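MRNA export factor GLE1 (Saccharomyces cerevisiae, PDB 6B4E) serves as a component of the nuclear pore complex and acts in mRNA export, binding inositol hexakisphosphate and activating an enzyme partner. Local coordinates at residues A[218-223]-A[259-264]; A[182-187]-A[236-241]. All blocks are in the same frame, centred on the assembly; numbering follows the deposited sequence.

How the contacts relate
Both contacts use the long helix 225-264, at different points along it. From the N terminus, segment 182-187 comes first, near the end of helix 169-188. Helix 206-216 follows, then segment 218-223 in the loop that leads into helix 225-264. Segment 236-241 lies early on that helix and closes contact 2 across 48 residues. Segment 259-264 lies at its C-terminal end and closes contact 1 across 35 residues, nearly all helical. The segments alternate, so the two closures cross and neither nests in the other. The centres of the two contacts are about 22 Å apart. Contact 2 joins two helices inside the domain, and contact 1 ties the end of helix 225-264 to its own leading loop.

Contact 1 (A[218-223]-A[259-264]); sequences TPLNLI and EELTSR
Leu220 carries CG anti to its carbonyl carbon (chi1 -67°). Its CB points toward segment 259-264, and the methyls meet different residues there. Leu261 has CG anti to the backbone N (chi1 -173°), which brings its CD1 to Leu220 CD2. Leu220 CD2 lies 3.9 Å from Leu261 CD1, and the two side chains slide past each other in opposite directions. The other methyl, Leu220 CD1, rests over one face of the Arg264 guanidinium, offset toward its rim and 3.4 Å from Arg264 NH1. The arginine chain is bent at chi2 and chi3 and crosses Leu220 at about a right angle. Glu260 OE1 stands at the guanidinium edge, in its plane, in a long salt bridge of 3.9 Å to Arg264 NH2.

In the all-helical C-terminal part of Gle1, this joins the 3-10 turn 220-222 to the last turn of helix 225-264. The turn, in the loop just ahead of that helix, has backbone hydrogen bonds from Leu222 N to Pro219 O and from Ile223 N to Leu220 O. Leu261 also packs on Phe228 and Leu231, early on its own helix. Apolar side chains of another protein chain pack on Glu260, Leu261 and Arg264.

Contact 2 (A[182-187]-A[236-241]); sequences LFAIIT and DAAAVQ
Ile185 reaches across to Ala237 with its longer branch. From CB, which itself stays clear of Ala237, the branch runs through CG1, anti to the carbonyl carbon (chi1 -72°). CG1 comes within 3.9 Å of Ala237 CB. The second torsion then bends the branch, and the CD1 tip stays against the same residue. Ile185 CD1 lies 3.9 Å from Ala237 CB and 3.5 Å from Ala237 O, so the tip touches both methyl and carbonyl.

Ala184 supplies the second point of touch. Its CB lies 3.8 Å from Ala237 CB, a meeting of two methyl groups. Ala238 CB lies 4.0 Å from Ala184 O. Small side chains let the backbones come close, and Ile185 and Ala237 have CA atoms 5.6 Å apart.

This is helix-to-helix packing inside the alpha-helical domain of Gle1. Helix 169-188 lies against helix 225-264. The axes of the two segments come within 8.1 Å and cross at 23°, nearly parallel. Helix 225-264 is kinked here, where N of Val240 and N of Gln241 lack bonds to the turn before.

Two carbonyls at the interface have polar partners. Thr187 OG1 donates to Ala184 O at 2.8 Å, tilted 20° from the carbonyl plane, and is also hydrogen-bonded with Ser208 OG. Ala237 O is hydrogen-bonded to Arg188 NE. Ile185 also packs on Ala108 of helix 108-121 and on Phe291 of a C-terminal loop.

Contact 1 (A[218-223]-A[259-264])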
ATOM      1  N   THR A 218      17.807   0.237   0.657  1.00 30.22           N
ATOM      2  CA  THR A 218      17.924   0.381  -0.792  1.00 33.38           C
ATOM      3  C   THR A 218      19.167   1.198  -1.139  1.00 37.81           C
ATOM      4  O   THR A 218      19.429   2.209  -0.481  1.00 35.44           O
ATOM      5  CB  THR A 218      16.662   1.053  -1.329  1.00 35.38           C
ATOM      6  OG1 THR A 218      15.563   0.151  -1.177  1.00 32.88           O
ATOM      7  CG2 THR A 218      16.777   1.437  -2.788  1.00 29.61           C
ATOM      8  N   PRO A 219      19.960   0.789  -2.134  1.00 33.95           N
ATOM      9  CA  PRO A 219      21.105   1.609  -2.553  1.00 30.77           C
ATOM     10  C   PRO A 219      20.682   3.051  -2.788  1.00 41.54           C
ATOM     11  O   PRO A 219      19.704   3.324  -3.487  1.00 35.93           O
ATOM     12  CB  PRO A 219      21.566   0.930  -3.849  1.00 38.42           C
ATOM     13  CG  PRO A 219      21.115  -0.471  -3.719  1.00 62.49           C
ATOM     14  CD  PRO A 219      19.814  -0.408  -2.987  1.00 36.38           C
ATOM     15  N   LEU A 220      21.417   3.980  -2.177  1.00 35.16           N
ATOM     16  CA  LEU A 220      20.957   5.361  -2.137  1.00 35.75           C
ATOM     17  C   LEU A 220      20.892   5.969  -3.528  1.00 32.88           C
ATOM     18  O   LEU A 220      20.087   6.872  -3.763  1.00 34.02           O
ATOM     19  CB  LEU A 220      21.854   6.197  -1.227  1.00 43.07           C
ATOM     20  CG  LEU A 220      21.774   5.824   0.257  1.00 37.13           C
ATOM     21  CD1 LEU A 220      22.671   6.726   1.077  1.00 64.07           C
ATOM     22  CD2 LEU A 220      20.328   5.860   0.781  1.00 50.31           C
ATOM     23  N   ASN A 221      21.702   5.472  -4.464  1.00 36.34           N
ATOM     24  CA  ASN A 221      21.640   5.963  -5.837  1.00 44.38           C
ATOM     25  C   ASN A 221      20.303   5.680  -6.505  1.00 45.56           C
ATOM     26  O   ASN A 221      20.039   6.234  -7.584  1.00 44.49           O
ATOM     27  CB  ASN A 221      22.766   5.335  -6.655  1.00 42.58           C
ATOM     28  CG  ASN A 221      22.759   3.830  -6.569  1.00 52.38           C
ATOM     29  OD1 ASN A 221      23.049   3.260  -5.506  1.00 67.87           O
ATOM     30  ND2 ASN A 221      22.423   3.170  -7.668  1.00 56.07           N
ATOM     31  N   LEU A 222      19.450   4.845  -5.902  1.00 41.11           N
ATOM     32  CA  LEU A 222      18.122   4.556  -6.442  1.00 42.52           C
ATOM     33  C   LEU A 222      17.000   5.288  -5.725  1.00 35.57           C
ATOM     34  O   LEU A 222      15.846   5.199  -6.165  1.00 32.40           O
ATOM     35  CB  LEU A 222      17.838   3.056  -6.375  1.00 28.97           C
ATOM     36  CG  LEU A 222      18.803   2.190  -7.191  1.00 40.53           C
ATOM     37  CD1 LEU A 222      18.398   0.760  -7.018  1.00 44.39           C
ATOM     38  CD2 LEU A 222      18.816   2.581  -8.673  1.00 51.34           C
ATOM     39  N   ILE A 223      17.301   5.997  -4.641  1.00 30.46           N
ATOM     40  CA  ILE A 223      16.297   6.742  -3.898  1.00 30.27           C
ATOM     41  C   ILE A 223      15.949   8.004  -4.671  1.00 35.88           C
ATOM     42  O   ILE A 223      16.827   8.717  -5.160  1.00 32.55           O
ATOM     43  CB  ILE A 223      16.826   7.068  -2.488  1.00 28.23           C
ATOM     44  CG1 ILE A 223      17.053   5.775  -1.696  1.00 35.16           C
ATOM     45  CG2 ILE A 223      15.879   7.991  -1.729  1.00 22.90           C
ATOM     46  CD1 ILE A 223      15.799   4.977  -1.407  1.00 29.53           C
ATOM     47  N   GLU A 259      15.357  11.350   9.955  0.53 23.16           N
ATOM     48  CA  GLU A 259      16.599  12.090  10.161  0.53 23.78           C
ATOM     49  C   GLU A 259      17.691  11.622   9.207  0.53 26.02           C
ATOM     50  O   GLU A 259      18.213  12.411   8.414  0.53 22.18           O
ATOM     51  CB  GLU A 259      17.083  11.944  11.611  0.53 30.04           C
ATOM     52  CG  GLU A 259      18.445  12.574  11.876  0.53 19.49           C
ATOM     53  CD  GLU A 259      18.468  14.076  11.577  0.53 30.20           C
ATOM     54  OE1 GLU A 259      19.430  14.553  10.944  0.53 25.71           O
ATOM     55  OE2 GLU A 259      17.519  14.783  11.985  0.53 23.67           O
ATOM     56  N   GLU A 260      18.035  10.332   9.255  1.00 25.91           N
ATOM     57  CA  GLU A 260      19.211   9.858   8.531  1.00 28.17           C
ATOM     58  C   GLU A 260      18.980   9.828   7.025  1.00 26.07           C
ATOM     59  O   GLU A 260      19.806  10.322   6.256  1.00 28.56           O
ATOM     60  CB  GLU A 260      19.620   8.474   9.047  1.00 30.07           C
ATOM     61  CG  GLU A 260      20.919   7.937   8.460  1.00 58.24           C
ATOM     62  CD  GLU A 260      22.136   8.808   8.788  1.00 53.65           C
ATOM     63  OE1 GLU A 260      23.194   8.618   8.149  1.00 80.46           O
ATOM     64  OE2 GLU A 260      22.038   9.682   9.682  1.00 48.60           O
ATOM     65  N   LEU A 261      17.875   9.238   6.578  1.00 24.57           N
ATOM     66  CA  LEU A 261      17.632   9.142   5.141  1.00 27.23           C
ATOM     67  C   LEU A 261      17.475  10.526   4.514  1.00 26.36           C
ATOM     68  O   LEU A 261      18.045  10.802   3.451  1.00 26.59           O
ATOM     69  CB  LEU A 261      16.404   8.268   4.896  1.00 21.61           C
ATOM     70  CG  LEU A 261      16.099   7.912   3.442  1.00 24.93           C
ATOM     71  CD1 LEU A 261      17.240   7.134   2.803  1.00 33.53           C
ATOM     72  CD2 LEU A 261      14.817   7.116   3.381  1.00 28.12           C
ATOM     73  N   THR A 262      16.728  11.421   5.162  1.00 24.35           N
ATOM     74  CA  THR A 262      16.588  12.776   4.630  1.00 26.21           C
ATOM     75  C   THR A 262      17.927  13.514   4.636  1.00 29.16           C
ATOM     76  O   THR A 262      18.237  14.257   3.695  1.00 27.61           O
ATOM     77  CB  THR A 262      15.548  13.564   5.432  1.00 23.56           C
ATOM     78  OG1 THR A 262      15.946  13.621   6.804  1.00 26.06           O
ATOM     79  CG2 THR A 262      14.199  12.924   5.355  1.00 24.47           C
ATOM     80  N   SER A 263      18.726  13.339   5.697  1.00 22.84           N
ATOM     81  CA  SER A 263      20.028  14.006   5.765  1.00 30.09           C
ATOM     82  C   SER A 263      20.932  13.558   4.627  1.00 34.12           C
ATOM     83  O   SER A 263      21.631  14.375   4.012  1.00 27.83           O
ATOM     84  CB  SER A 263      20.717  13.727   7.108  1.00 35.14           C
ATOM     85  OG  SER A 263      20.231  14.552   8.147  1.00 90.86           O
ATOM     86  N   ARG A 264      20.952  12.254   4.349  1.00 27.84           N
ATOM     87  CA  ARG A 264      21.862  11.726   3.344  1.00 38.83           C
ATOM     88  C   ARG A 264      21.518  12.204   1.942  1.00 46.56           C
ATOM     89  O   ARG A 264      22.401  12.223   1.080  1.00 34.01           O
ATOM     90  CB  ARG A 264      21.856  10.197   3.397  1.00 35.46           C
ATOM     91  CG  ARG A 264      22.424   9.632   4.691  1.00 39.15           C
ATOM     92  CD  ARG A 264      23.924   9.786   4.756  1.00 37.21           C
ATOM     93  NE  ARG A 264      24.591   9.035   3.698  1.00 34.28           N
ATOM     94  CZ  ARG A 264      24.941   7.756   3.790  1.00 60.82           C
ATOM     95  NH1 ARG A 264      25.549   7.166   2.774  1.00 88.28           N
ATOM     96  NH2 ARG A 264      24.685   7.067   4.893  1.00 79.76           N
TER

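Contact 2 (A[182-187]-A[236-241])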
ATOM      1  N   LEU A 182      -3.511   4.271   1.274  1.00 23.38           N
ATOM      2  CA  LEU A 182      -4.539   3.267   1.474  1.00 22.53           C
ATOM      3  C   LEU A 182      -3.951   1.985   2.050  1.00 24.57           C
ATOM      4  O   LEU A 182      -4.502   1.410   2.995  1.00 25.17           O
ATOM      5  CB  LEU A 182      -5.245   2.985   0.154  1.00 22.57           C
ATOM      6  CG  LEU A 182      -6.262   1.845   0.232  1.00 25.92           C
ATOM      7  CD1 LEU A 182      -7.430   2.221   1.138  1.00 36.20           C
ATOM      8  CD2 LEU A 182      -6.764   1.420  -1.158  1.00 31.62           C
ATOM      9  N   PHE A 183      -2.838   1.513   1.490  1.00 29.90           N
ATOM     10  CA  PHE A 183      -2.239   0.280   1.991  1.00 32.17           C
ATOM     11  C   PHE A 183      -1.765   0.461   3.425  1.00 27.04           C
ATOM     12  O   PHE A 183      -1.966  -0.414   4.273  1.00 25.28           O
ATOM     13  CB  PHE A 183      -1.083  -0.144   1.088  1.00 31.88           C
ATOM     14  CG  PHE A 183      -0.459  -1.467   1.469  1.00 28.74           C
ATOM     15  CD1 PHE A 183      -1.139  -2.644   1.262  1.00 36.29           C
ATOM     16  CD2 PHE A 183       0.815  -1.514   2.015  1.00 30.07           C
ATOM     17  CE1 PHE A 183      -0.563  -3.861   1.604  1.00 35.21           C
ATOM     18  CE2 PHE A 183       1.396  -2.718   2.352  1.00 29.42           C
ATOM     19  CZ  PHE A 183       0.704  -3.893   2.148  1.00 33.26           C
ATOM     20  N   ALA A 184      -1.165   1.610   3.713  1.00 25.27           N
ATOM     21  CA  ALA A 184      -0.720   1.910   5.066  1.00 20.41           C
ATOM     22  C   ALA A 184      -1.856   1.767   6.072  1.00 22.39           C
ATOM     23  O   ALA A 184      -1.699   1.103   7.107  1.00 24.01           O
ATOM     24  CB  ALA A 184      -0.126   3.314   5.111  1.00 24.03           C
ATOM     25  N   ILE A 185      -2.990   2.422   5.801  1.00 24.78           N
ATOM     26  CA  ILE A 185      -4.186   2.296   6.638  1.00 26.33           C
ATOM     27  C   ILE A 185      -4.506   0.829   6.884  1.00 26.90           C
ATOM     28  O   ILE A 185      -4.741   0.402   8.023  1.00 24.58           O
ATOM     29  CB  ILE A 185      -5.380   3.010   5.971  1.00 25.26           C
ATOM     30  CG1 ILE A 185      -5.221   4.539   6.035  1.00 22.72           C
ATOM     31  CG2 ILE A 185      -6.721   2.562   6.579  1.00 25.49           C
ATOM     32  CD1 ILE A 185      -5.360   5.156   7.419  1.00 25.59           C
ATOM     33  N   ILE A 186      -4.594   0.047   5.804  1.00 24.17           N
ATOM     34  CA  ILE A 186      -4.994  -1.347   5.941  1.00 24.06           C
ATOM     35  C   ILE A 186      -4.060  -2.086   6.896  1.00 25.08           C
ATOM     36  O   ILE A 186      -4.510  -2.905   7.710  1.00 27.30           O
ATOM     37  CB  ILE A 186      -5.059  -2.015   4.554  1.00 25.75           C
ATOM     38  CG1 ILE A 186      -6.236  -1.431   3.756  1.00 30.51           C
ATOM     39  CG2 ILE A 186      -5.198  -3.534   4.688  1.00 36.28           C
ATOM     40  CD1 ILE A 186      -6.324  -1.867   2.309  1.00 27.97           C
ATOM     41  N   THR A 187      -2.752  -1.820   6.823  1.00 24.89           N
ATOM     42  CA  THR A 187      -1.835  -2.574   7.668  1.00 25.08           C
ATOM     43  C   THR A 187      -1.999  -2.247   9.146  1.00 21.81           C
ATOM     44  O   THR A 187      -1.625  -3.076   9.981  1.00 27.25           O
ATOM     45  CB  THR A 187      -0.360  -2.362   7.286  1.00 21.01           C
ATOM     46  OG1 THR A 187       0.062  -1.020   7.567  1.00 22.03           O
ATOM     47  CG2 THR A 187      -0.081  -2.723   5.817  1.00 27.01           C
ATOM     48  N   ASP A 236       1.525   9.810   7.838  1.00 18.55           N
ATOM     49  CA  ASP A 236       0.250  10.432   8.177  1.00 18.23           C
ATOM     50  C   ASP A 236      -0.839   9.394   8.402  1.00 20.78           C
ATOM     51  O   ASP A 236      -1.771   9.635   9.179  1.00 20.29           O
ATOM     52  CB  ASP A 236      -0.188  11.405   7.071  1.00 18.71           C
ATOM     53  CG  ASP A 236       0.548  12.734   7.112  1.00 25.37           C
ATOM     54  OD1 ASP A 236       0.774  13.300   6.027  1.00 26.09           O
ATOM     55  OD2 ASP A 236       0.860  13.231   8.206  1.00 26.99           O
ATOM     56  N   ALA A 237      -0.758   8.251   7.711  1.00 21.79           N
ATOM     57  CA  ALA A 237      -1.749   7.192   7.814  1.00 19.47           C
ATOM     58  C   ALA A 237      -1.517   6.206   8.958  1.00 22.25           C
ATOM     59  O   ALA A 237      -2.487   5.595   9.426  1.00 22.29           O
ATOM     60  CB  ALA A 237      -1.786   6.375   6.515  1.00 20.38           C
ATOM     61  N   ALA A 238      -0.261   5.998   9.406  1.00 19.96           N
ATOM     62  CA  ALA A 238       0.018   4.836  10.247  1.00 17.44           C
ATOM     63  C   ALA A 238       1.113   5.024  11.287  1.00 17.94           C
ATOM     64  O   ALA A 238       1.331   4.096  12.068  1.00 20.71           O
ATOM     65  CB  ALA A 238       0.377   3.641   9.350  1.00 20.96           C
ATOM     66  N   ALA A 239       1.794   6.173  11.366  1.00 19.63           N
ATOM     67  CA  ALA A 239       2.929   6.264  12.294  1.00 17.04           C
ATOM     68  C   ALA A 239       2.501   6.048  13.746  1.00 18.54           C
ATOM     69  O   ALA A 239       3.204   5.374  14.516  1.00 17.80           O
ATOM     70  CB  ALA A 239       3.647   7.601  12.141  1.00 18.48           C
ATOM     71  N   VAL A 240       1.365   6.613  14.148  1.00 17.78           N
ATOM     72  CA  VAL A 240       0.890   6.434  15.522  1.00 15.47           C
ATOM     73  C   VAL A 240       0.773   4.951  15.862  1.00 19.17           C
ATOM     74  O   VAL A 240       1.204   4.493  16.930  1.00 21.13           O
ATOM     75  CB  VAL A 240      -0.456   7.158  15.706  1.00 18.01           C
ATOM     76  CG1 VAL A 240      -1.179   6.656  16.957  1.00 20.24           C
ATOM     77  CG2 VAL A 240      -0.207   8.658  15.749  1.00 21.81           C
ATOM     78  N   GLN A 241       0.164   4.185  14.964  1.00 20.06           N
ATOM     79  CA  GLN A 241      -0.082   2.778  15.228  1.00 16.76           C
ATOM     80  C   GLN A 241       1.180   1.938  15.082  1.00 20.96           C
ATOM     81  O   GLN A 241       1.305   0.892  15.729  1.00 22.83           O
ATOM     82  CB  GLN A 241      -1.172   2.262  14.294  1.00 21.61           C
ATOM     83  CG  GLN A 241      -2.529   2.865  14.543  1.00 20.21           C
ATOM     84  CD  GLN A 241      -2.674   4.268  13.974  1.00 20.52           C
ATOM     85  OE1 GLN A 241      -1.983   4.660  13.023  1.00 22.84           O
ATOM     86  NE2 GLN A 241      -3.603   5.029  14.541  1.00 25.92           N
TER